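E3 ubiquitin-protein ligase RNF31 (Mus musculus, PDB 5Y3T) is an E3 ubiquitin ligase, also called HOIP, that binds HOIL-1 and probably builds linear ubiquitin chains with it. Local coordinates at residues C73-A76 with R77-W80; V95-R98 with R99-H103; Q137-E140 with P141-Q144; H143-L146 with W147-D150. All coordinates share one frame; numbering follows the deposited sequence.

The four contacts are all local and follow one another in numerical order along an all-helical chain, within the range of the HOIP UBA domain pair. Contact 1 lies on helix 73-82 and contact 2 on the next helix, 87-107. Their centres are about 13 Å apart, and the two helices touch through a salt bridge between E75 and R98, so the pair belongs to one packed region near the middle of the chain. Contacts 3 and 4 share H143 and Q144 at the end of helix 127-145, with centres about 11 Å apart. They lie about 30 and 40 Å from the chain's centre, at the periphery, where another protein chain packs against them.

Contact 1: C73-A76 with R77-W80; sequences CQEA and RKAW
K78 leans back along helix 73-82 toward E75, one turn earlier in a regular alpha helix of the all-helical UBA domain pair. Its CB rests on the backbone, 3.4 Å from Q74 O, the same carbonyl that accepts the bond from K78 N. From there CG leaves anti to the backbone N (chi1 -175°), and CG, CD and CE arch outward without a close partner in residues 73-76. Bends at the third and fourth torsions then fold the chain back, so that NZ ends 4.2 Å from E75 CG, a contact with the glutamate's aliphatic part. The ammonium reaches the backbone through one water: K78 NZ donates to the water oxygen at 3.0 Å, and the water donates to E75 O at 2.7 Å. K101 NZ, a like charge, lies close by. E75 O therefore has two donors, this water and A79 N. The carboxylate of E75 is directed elsewhere, with OE2 still 5.4 Å from K78 NZ, while OE1 is held by S72 OG and by a salt bridge to R98. R77 extends away to a salt bridge with E29. A76 and W80 pack on helix 42-64, and the indole also meets Y36 edge-to-face. The helical backbone bonds continue, ending with W80 N donating to A76 O at 2.9 Å, with an almost straight N-H...O angle of 170°.

Contact 2: V95-R98 with R99-H103; sequences VRAR and RRKVH
R99 N donates to V95 O at 2.9 Å and V102 N to R98 O at 3.0 Å, with matching bonds at the two steps between, so residues 95-103 form an unbroken stretch of helix 87-107. The R99 side chain turns at its third torsion to run beside V95, pointing the same way and bringing NH2 to 3.4 Å from V95 CG1. Its NH1 lies 4.0 Å from R96 CG, and the R96 and R99 guanidinium planes stand 56° apart. K101 instead draws its aliphatic chain past a carbonyl: its CG sits 3.2 Å from A97 O and its CD 3.5 Å from the same oxygen, before NZ goes on to bond G125 O. R98 reaches the carbonyl of A70 and the ring of F71, while V102 packs on L117 and L120 of helix 116-122. Between R96 and R99 the charges are kept apart, R96 NE being 5.1 Å from R99 NH1. Each has acidic company: R96 pairs with E93 and with an acidic side chain of another protein chain, R99 with D65, and R99 also bonds the backbone of that other chain. The like charges are probably offset by these acidic partners.

Contact 3: Q137-E140 with P141-Q144; sequences QRLE and PFHQ
A proline inside a helix sets the geometry here: P141 follows E140 within helix 127-145, and its ring takes the place of an amide hydrogen. P141 CD faces the preceding turn, 3.3 Å from Q137 O and 3.5 Å from R138 O, so the carbonyl of Q137 meets a methylene where a regular helix would present an N-H. F142 N likewise makes no hydrogen bond to R138 O, and the helix is kinked at this point. R138 O is met instead by the phenyl group. F142 carries CG anti to its own carbonyl carbon (chi1 -71°), which swings the ring back along the helix and sets CD1 3.6 Å from R138 O, with that oxygen at the ring edge, near its plane. L139 CD2 makes a loose apolar contact with the same atom, F142 CD1, at 4.5 Å. This last long helix of the UBA domain pair carries the site about 30 Å from the centre of the chain, and another protein chain packs on L139 and F142; R145 adds a cation-pi contact to the phenyl ring. Beyond the proline the regular spacing resumes. H143 N donates to L139 O at 2.9 Å. Q144 N reaches E140 O at 2.8 Å, though with a more bent N-H...O angle of 143°.

Contact 4: H143-L146 with W147-D150; sequences HQRL and WDRD. With GOL (glycerol), chain D.
The indole of W147 touches L146 through its CD1, 3.7 Å from L146 CB, and has O2 of a bound glycerol at its edge, near the ring plane. The imidazole of H143 meets glycerol O3 only obliquely. Two backbone carbonyls hold the glycerol: its O3 donates to H143 O at 2.8 Å and its O2 to Q144 O at 2.7 Å, while O2 also accepts from W147 N at 3.2 Å. The molecule probably came from the crystallisation liquor. The carboxylate of D148 and the guanidinium of R145 are turned 70° to each other and do not pair. Rather, D148 OD2 lies 3.6 Å from R145 CG, against the aliphatic stem, and R145 NE makes its salt bridge with an acidic side chain of another protein chain. With an alanine at the D148 position, R145 CG would probably lose the carboxylate oxygen beside it and face a gap there. The backbone bond from D148 N to R145 O, at 2.9 Å, has an N-H...O angle of 160° but comes from above the carbonyl plane. It closes a type I beta turn from R145 to D148, through which the chain passes from helix 127-145 into the following loop.

Contact 1: C73-A76 with R77-W80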
loop_
_atom_site.group_PDB
_atom_site.type_symbol
_atom_site.label_atom_id
_atom_site.label_comp_id
_atom_site.label_asym_id
_atom_site.label_seq_id
_atom_site.Cartn_x
_atom_site.Cartn_y
_atom_site.Cartn_z
ATOM N N CYS B 73 3.974 17.709 -0.386
ATOM C CA CYS B 73 4.941 17.227 -1.370
ATOM C C CYS B 73 5.140 15.754 -1.183
ATOM O O CYS B 73 5.300 15.068 -2.135
ATOM C CB CYS B 73 6.316 17.917 -1.209
ATOM S SG CYS B 73 6.284 19.729 -1.068
ATOM N N GLN B 74 5.143 15.256 0.045
ATOM C CA GLN B 74 5.350 13.811 0.279
ATOM C C GLN B 74 4.181 13.036 -0.371
ATOM O O GLN B 74 4.402 12.041 -1.001
ATOM C CB GLN B 74 5.514 13.449 1.762
ATOM C CG GLN B 74 6.701 14.122 2.475
ATOM C CD GLN B 74 6.540 15.653 2.757
ATOM O OE1 GLN B 74 5.727 16.086 3.595
ATOM N NE2 GLN B 74 7.328 16.469 2.048
ATOM N N GLU B 75 2.961 13.543 -0.270
ATOM C CA GLU B 75 1.814 12.918 -0.960
ATOM C C GLU B 75 1.829 13.036 -2.486
ATOM O O GLU B 75 1.433 12.094 -3.179
ATOM C CB GLU B 75 0.516 13.473 -0.434
ATOM C CG GLU B 75 0.246 12.980 0.980
ATOM C CD GLU B 75 -0.893 13.730 1.588
ATOM O OE1 GLU B 75 -0.742 14.979 1.740
ATOM O OE2 GLU B 75 -1.922 13.077 1.862
ATOM N N ALA B 76 2.304 14.169 -2.998
ATOM C CA ALA B 76 2.393 14.369 -4.433
ATOM C C ALA B 76 3.402 13.406 -5.005
ATOM O O ALA B 76 3.123 12.789 -6.039
ATOM C CB ALA B 76 2.797 15.811 -4.751
ATOM N N ARG B 77 4.547 13.285 -4.320
ATOM C CA ARG B 77 5.684 12.466 -4.735
ATOM C C ARG B 77 5.289 11.019 -4.774
ATOM O O ARG B 77 5.554 10.312 -5.753
ATOM C CB ARG B 77 6.889 12.634 -3.754
ATOM C CG ARG B 77 8.158 11.847 -4.074
ATOM C CD ARG B 77 9.290 12.047 -3.042
ATOM N NE ARG B 77 10.472 11.185 -3.325
ATOM C CZ ARG B 77 10.700 9.929 -2.859
ATOM N NH1 ARG B 77 9.844 9.306 -2.037
ATOM N NH2 ARG B 77 11.809 9.257 -3.217
ATOM N N LYS B 78 4.661 10.573 -3.700
ATOM C CA LYS B 78 4.268 9.176 -3.583
ATOM C C LYS B 78 3.331 8.813 -4.765
ATOM O O LYS B 78 3.537 7.799 -5.420
ATOM C CB LYS B 78 3.624 8.957 -2.222
ATOM C CG LYS B 78 3.255 7.523 -1.878
ATOM C CD LYS B 78 3.021 7.325 -0.364
ATOM C CE LYS B 78 2.398 8.515 0.428
ATOM N NZ LYS B 78 0.993 8.944 0.104
ATOM N N ALA B 79 2.389 9.703 -5.089
ATOM C CA ALA B 79 1.447 9.489 -6.209
ATOM C C ALA B 79 2.132 9.527 -7.583
ATOM O O ALA B 79 1.969 8.630 -8.398
ATOM C CB ALA B 79 0.299 10.490 -6.142
ATOM N N TRP B 80 2.883 10.585 -7.835
ATOM C CA TRP B 80 3.755 10.676 -9.004
ATOM C C TRP B 80 4.531 9.377 -9.239
ATOM O O TRP B 80 4.539 8.813 -10.316
ATOM C CB TRP B 80 4.673 11.887 -8.823
ATOM C CG TRP B 80 5.904 11.903 -9.654
ATOM C CD1 TRP B 80 7.189 11.535 -9.292
ATOM C CD2 TRP B 80 5.988 12.349 -10.972
ATOM N NE1 TRP B 80 8.070 11.714 -10.343
ATOM C CE2 TRP B 80 7.350 12.213 -11.387
ATOM C CE3 TRP B 80 5.056 12.859 -11.851
ATOM C CZ2 TRP B 80 7.760 12.547 -12.610
ATOM C CZ3 TRP B 80 5.456 13.188 -13.039
ATOM C CH2 TRP B 80 6.804 13.028 -13.439
HETATM O O HOH W 1 -0.490 10.594 -1.978
#

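Contact 2: V95-R98 with R99-H103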
loop_
_atom_site.group_PDB
_atom_site.type_symbol
_atom_site.label_atom_id
_atom_site.label_comp_id
_atom_site.label_asym_id
_atom_site.label_seq_id
_atom_site.Cartn_x
_atom_site.Cartn_y
_atom_site.Cartn_z
ATOM N N VAL B 95 -5.222 12.641 -4.777
ATOM C CA VAL B 95 -6.588 12.918 -4.329
ATOM C C VAL B 95 -7.222 11.709 -3.662
ATOM O O VAL B 95 -7.817 11.827 -2.575
ATOM C CB VAL B 95 -7.453 13.320 -5.551
ATOM C CG1 VAL B 95 -8.964 13.291 -5.267
ATOM C CG2 VAL B 95 -7.011 14.685 -6.064
ATOM N N ARG B 96 -7.114 10.561 -4.329
ATOM C CA ARG B 96 -7.699 9.321 -3.823
ATOM C C ARG B 96 -7.058 8.831 -2.541
ATOM O O ARG B 96 -7.752 8.479 -1.604
ATOM C CB ARG B 96 -7.648 8.237 -4.901
ATOM C CG ARG B 96 -8.657 8.513 -6.018
ATOM C CD ARG B 96 -8.313 7.725 -7.253
ATOM N NE ARG B 96 -9.259 7.956 -8.312
ATOM C CZ ARG B 96 -9.377 7.234 -9.427
ATOM N NH1 ARG B 96 -8.613 6.188 -9.671
ATOM N NH2 ARG B 96 -10.312 7.556 -10.296
ATOM N N ALA B 97 -5.742 8.808 -2.492
ATOM C CA ALA B 97 -5.026 8.486 -1.246
ATOM C C ALA B 97 -5.489 9.337 -0.064
ATOM O O ALA B 97 -5.755 8.788 0.990
ATOM C CB ALA B 97 -3.504 8.585 -1.396
ATOM N N ARG B 98 -5.621 10.646 -0.254
ATOM C CA ARG B 98 -6.023 11.514 0.833
ATOM C C ARG B 98 -7.492 11.354 1.210
ATOM O O ARG B 98 -7.808 11.378 2.383
ATOM C CB ARG B 98 -5.773 12.957 0.452
ATOM C CG ARG B 98 -6.174 13.942 1.537
ATOM C CD ARG B 98 -5.126 14.077 2.656
ATOM N NE ARG B 98 -5.332 15.448 3.020
ATOM C CZ ARG B 98 -4.485 16.462 2.927
ATOM N NH1 ARG B 98 -3.185 16.338 2.687
ATOM N NH2 ARG B 98 -4.974 17.640 3.211
ATOM N N ARG B 99 -8.380 11.259 0.213
ATOM C CA ARG B 99 -9.787 10.889 0.427
ATOM C C ARG B 99 -9.955 9.616 1.242
ATOM O O ARG B 99 -10.770 9.572 2.164
ATOM C CB ARG B 99 -10.552 10.732 -0.898
ATOM C CG ARG B 99 -12.059 10.794 -0.715
ATOM C CD ARG B 99 -12.832 10.492 -1.989
ATOM N NE ARG B 99 -12.715 11.597 -2.925
ATOM C CZ ARG B 99 -12.336 11.526 -4.206
ATOM N NH1 ARG B 99 -12.019 10.371 -4.813
ATOM N NH2 ARG B 99 -12.270 12.650 -4.903
ATOM N N ARG B 100 -9.187 8.592 0.906
ATOM C CA ARG B 100 -9.284 7.307 1.571
ATOM C C ARG B 100 -8.853 7.432 3.032
ATOM O O ARG B 100 -9.406 6.769 3.946
ATOM C CB ARG B 100 -8.425 6.286 0.799
ATOM C CG ARG B 100 -8.405 4.877 1.368
ATOM C CD ARG B 100 -7.591 3.884 0.551
ATOM N NE ARG B 100 -6.264 4.355 0.156
ATOM C CZ ARG B 100 -5.187 4.430 0.957
ATOM N NH1 ARG B 100 -5.237 4.102 2.264
ATOM N NH2 ARG B 100 -4.037 4.869 0.443
ATOM N N LYS B 101 -7.847 8.270 3.263
ATOM C CA LYS B 101 -7.318 8.417 4.602
ATOM C C LYS B 101 -8.247 9.250 5.489
ATOM O O LYS B 101 -8.372 8.967 6.649
ATOM C CB LYS B 101 -5.909 8.963 4.560
ATOM C CG LYS B 101 -4.945 7.957 3.987
ATOM C CD LYS B 101 -3.582 8.552 3.741
ATOM C CE LYS B 101 -2.719 7.712 2.799
ATOM N NZ LYS B 101 -1.584 8.553 2.341
ATOM N N VAL B 102 -8.923 10.234 4.924
ATOM C CA VAL B 102 -9.900 11.026 5.651
ATOM C C VAL B 102 -11.115 10.189 6.029
ATOM O O VAL B 102 -11.659 10.328 7.131
ATOM C CB VAL B 102 -10.286 12.300 4.846
ATOM C CG1 VAL B 102 -11.628 12.911 5.295
ATOM C CG2 VAL B 102 -9.128 13.309 4.923
ATOM N N HIS B 103 -11.524 9.316 5.119
ATOM C CA HIS B 103 -12.591 8.358 5.396
ATOM C C HIS B 103 -12.184 7.426 6.546
ATOM O O HIS B 103 -12.984 7.188 7.414
ATOM C CB HIS B 103 -12.960 7.590 4.139
ATOM C CG HIS B 103 -13.954 6.503 4.370
ATOM N ND1 HIS B 103 -15.309 6.693 4.214
ATOM C CD2 HIS B 103 -13.790 5.207 4.736
ATOM C CE1 HIS B 103 -15.941 5.564 4.480
ATOM N NE2 HIS B 103 -15.043 4.647 4.793
#

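Contact 3: Q137-E140 with P141-Q144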
loop_
_atom_site.group_PDB
_atom_site.type_symbol
_atom_site.label_atom_id
_atom_site.label_comp_id
_atom_site.label_asym_id
_atom_site.label_seq_id
_atom_site.Cartn_x
_atom_site.Cartn_y
_atom_site.Cartn_z
ATOM N N GLN B 137 -4.476 14.850 22.880
ATOM C CA GLN B 137 -5.356 15.500 23.883
ATOM C C GLN B 137 -6.162 14.516 24.724
ATOM O O GLN B 137 -6.419 14.772 25.890
ATOM C CB GLN B 137 -6.280 16.523 23.246
ATOM C CG GLN B 137 -5.580 17.857 23.002
ATOM C CD GLN B 137 -6.547 19.019 22.795
ATOM O OE1 GLN B 137 -7.714 18.828 22.427
ATOM N NE2 GLN B 137 -6.061 20.232 23.028
ATOM N N ARG B 138 -6.540 13.381 24.142
ATOM C CA ARG B 138 -7.272 12.391 24.883
ATOM C C ARG B 138 -6.405 11.793 26.008
ATOM O O ARG B 138 -6.957 11.475 27.049
ATOM C CB ARG B 138 -7.795 11.287 23.961
ATOM C CG ARG B 138 -9.077 11.662 23.297
ATOM C CD ARG B 138 -9.500 10.726 22.169
ATOM N NE ARG B 138 -10.729 11.268 21.602
ATOM C CZ ARG B 138 -11.946 11.179 22.164
ATOM N NH1 ARG B 138 -12.153 10.506 23.316
ATOM N NH2 ARG B 138 -12.987 11.760 21.554
ATOM N N LEU B 139 -5.092 11.611 25.800
ATOM C CA LEU B 139 -4.243 10.922 26.807
ATOM C C LEU B 139 -3.566 11.857 27.796
ATOM O O LEU B 139 -3.107 11.426 28.843
ATOM C CB LEU B 139 -3.224 9.990 26.148
ATOM C CG LEU B 139 -3.846 8.780 25.435
ATOM C CD1 LEU B 139 -2.832 8.021 24.590
ATOM C CD2 LEU B 139 -4.529 7.837 26.417
ATOM N N GLU B 140 -3.545 13.146 27.503
ATOM C CA GLU B 140 -2.939 14.108 28.420
ATOM C C GLU B 140 -3.440 14.037 29.853
ATOM O O GLU B 140 -2.648 14.043 30.755
ATOM C CB GLU B 140 -3.065 15.564 27.897
ATOM C CG GLU B 140 -2.038 15.871 26.821
ATOM C CD GLU B 140 -2.359 17.090 25.958
ATOM O OE1 GLU B 140 -3.444 17.692 26.049
ATOM O OE2 GLU B 140 -1.487 17.435 25.151
ATOM N N PRO B 141 -4.753 14.016 30.061
ATOM C CA PRO B 141 -5.204 13.931 31.452
ATOM C C PRO B 141 -4.815 12.611 32.140
ATOM O O PRO B 141 -4.592 12.613 33.351
ATOM C CB PRO B 141 -6.730 14.083 31.364
ATOM C CG PRO B 141 -7.020 14.519 29.962
ATOM C CD PRO B 141 -5.880 14.027 29.111
ATOM N N PHE B 142 -4.645 11.531 31.385
ATOM C CA PHE B 142 -4.126 10.280 31.959
ATOM C C PHE B 142 -2.689 10.478 32.347
ATOM O O PHE B 142 -2.254 10.068 33.427
ATOM C CB PHE B 142 -4.304 9.118 30.991
ATOM C CG PHE B 142 -5.751 8.697 30.842
ATOM C CD1 PHE B 142 -6.616 9.400 30.027
ATOM C CD2 PHE B 142 -6.249 7.581 31.558
ATOM C CE1 PHE B 142 -7.953 9.016 29.895
ATOM C CE2 PHE B 142 -7.590 7.211 31.433
ATOM C CZ PHE B 142 -8.436 7.920 30.589
ATOM N N HIS B 143 -1.948 11.199 31.516
ATOM C CA HIS B 143 -0.578 11.522 31.916
ATOM C C HIS B 143 -0.532 12.400 33.157
ATOM O O HIS B 143 0.299 12.170 34.053
ATOM C CB HIS B 143 0.238 12.141 30.790
ATOM C CG HIS B 143 1.702 12.152 31.065
ATOM N ND1 HIS B 143 2.329 13.204 31.702
ATOM C CD2 HIS B 143 2.661 11.236 30.812
ATOM C CE1 HIS B 143 3.616 12.928 31.824
ATOM N NE2 HIS B 143 3.840 11.740 31.293
ATOM N N GLN B 144 -1.441 13.371 33.238
ATOM C CA GLN B 144 -1.341 14.361 34.306
ATOM C C GLN B 144 -1.763 13.785 35.674
ATOM O O GLN B 144 -1.292 14.268 36.659
ATOM C CB GLN B 144 -1.973 15.726 33.909
ATOM C CG GLN B 144 -3.234 16.224 34.601
ATOM C CD GLN B 144 -3.064 16.539 36.067
ATOM O OE1 GLN B 144 -2.101 17.166 36.487
ATOM N NE2 GLN B 144 -3.988 16.047 36.864
#

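Contact 4: H143-L146 with W147-D150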
loop_
_atom_site.group_PDB
_atom_site.type_symbol
_atom_site.label_atom_id
_atom_site.label_comp_id
_atom_site.label_asym_id
_atom_site.label_seq_id
_atom_site.Cartn_x
_atom_site.Cartn_y
_atom_site.Cartn_z
ATOM N N HIS B 143 -1.948 11.199 31.516
ATOM C CA HIS B 143 -0.578 11.522 31.916
ATOM C C HIS B 143 -0.532 12.400 33.157
ATOM O O HIS B 143 0.299 12.170 34.053
ATOM C CB HIS B 143 0.238 12.141 30.790
ATOM C CG HIS B 143 1.702 12.152 31.065
ATOM N ND1 HIS B 143 2.329 13.204 31.702
ATOM C CD2 HIS B 143 2.661 11.236 30.812
ATOM C CE1 HIS B 143 3.616 12.928 31.824
ATOM N NE2 HIS B 143 3.840 11.740 31.293
ATOM N N GLN B 144 -1.441 13.371 33.238
ATOM C CA GLN B 144 -1.341 14.361 34.306
ATOM C C GLN B 144 -1.763 13.785 35.674
ATOM O O GLN B 144 -1.292 14.268 36.659
ATOM C CB GLN B 144 -1.973 15.726 33.909
ATOM C CG GLN B 144 -3.234 16.224 34.601
ATOM C CD GLN B 144 -3.064 16.539 36.067
ATOM O OE1 GLN B 144 -2.101 17.166 36.487
ATOM N NE2 GLN B 144 -3.988 16.047 36.864
ATOM N N ARG B 145 -2.569 12.725 35.712
ATOM C CA ARG B 145 -3.054 12.093 36.974
ATOM C C ARG B 145 -2.073 11.093 37.658
ATOM O O ARG B 145 -2.282 10.673 38.770
ATOM C CB ARG B 145 -4.378 11.322 36.711
ATOM C CG ARG B 145 -5.637 12.149 36.754
ATOM C CD ARG B 145 -6.853 11.253 36.642
ATOM N NE ARG B 145 -6.971 10.537 35.371
ATOM C CZ ARG B 145 -7.583 10.997 34.262
ATOM N NH1 ARG B 145 -8.114 12.211 34.198
ATOM N NH2 ARG B 145 -7.642 10.235 33.181
ATOM N N LEU B 146 -1.005 10.709 36.996
ATOM C CA LEU B 146 -0.229 9.559 37.428
ATOM C C LEU B 146 0.284 9.590 38.863
ATOM O O LEU B 146 0.558 8.545 39.411
ATOM C CB LEU B 146 0.954 9.353 36.475
ATOM C CG LEU B 146 0.567 8.874 35.096
ATOM C CD1 LEU B 146 1.820 8.852 34.263
ATOM C CD2 LEU B 146 -0.113 7.497 35.112
ATOM N N TRP B 147 0.460 10.770 39.428
ATOM C CA TRP B 147 1.089 10.945 40.729
ATOM C C TRP B 147 0.071 11.470 41.720
ATOM O O TRP B 147 0.465 12.016 42.729
ATOM C CB TRP B 147 2.243 11.964 40.614
ATOM C CG TRP B 147 3.412 11.467 39.818
ATOM C CD1 TRP B 147 3.480 11.293 38.449
ATOM C CD2 TRP B 147 4.698 11.027 40.339
ATOM N NE1 TRP B 147 4.726 10.752 38.093
ATOM C CE2 TRP B 147 5.485 10.600 39.229
ATOM C CE3 TRP B 147 5.251 10.966 41.622
ATOM C CZ2 TRP B 147 6.783 10.131 39.370
ATOM C CZ3 TRP B 147 6.547 10.503 41.757
ATOM C CH2 TRP B 147 7.298 10.079 40.636
ATOM N N ASP B 148 -1.227 11.355 41.426
ATOM C CA ASP B 148 -2.281 11.862 42.338
ATOM C C ASP B 148 -2.370 10.982 43.600
ATOM O O ASP B 148 -2.140 9.751 43.525
ATOM C CB ASP B 148 -3.676 11.868 41.662
ATOM C CG ASP B 148 -3.915 13.063 40.743
ATOM O OD1 ASP B 148 -3.012 13.899 40.530
ATOM O OD2 ASP B 148 -5.031 13.144 40.188
ATOM N N ARG B 149 -2.731 11.621 44.725
ATOM C CA ARG B 149 -2.989 10.950 46.019
ATOM C C ARG B 149 -3.993 9.847 45.847
ATOM O O ARG B 149 -4.964 10.016 45.119
ATOM C CB ARG B 149 -3.592 11.926 47.045
ATOM C CG ARG B 149 -2.614 12.915 47.654
ATOM C CD ARG B 149 -3.329 14.034 48.410
ATOM N NE ARG B 149 -2.399 15.112 48.771
ATOM C CZ ARG B 149 -2.731 16.277 49.341
ATOM N NH1 ARG B 149 -3.994 16.563 49.645
ATOM N NH2 ARG B 149 -1.783 17.171 49.617
ATOM N N ASP B 150 -3.747 8.715 46.494
ATOM C CA ASP B 150 -4.771 7.693 46.736
ATOM C C ASP B 150 -5.242 6.943 45.490
ATOM O O ASP B 150 -6.436 6.851 45.233
ATOM C CB ASP B 150 -5.974 8.294 47.539
ATOM C CG ASP B 150 -5.706 8.371 49.069
ATOM O OD1 ASP B 150 -4.601 8.785 49.516
ATOM O OD2 ASP B 150 -6.624 8.000 49.833
HETATM C C1 GOL D . 1.351 15.903 37.884
HETATM O O1 GOL D . 1.310 16.191 39.303
HETATM C C2 GOL D . 1.916 14.513 37.534
HETATM O O2 GOL D . 0.959 13.492 37.846
HETATM C C3 GOL D . 2.318 14.427 36.055
HETATM O O3 GOL D . 2.525 13.075 35.584
#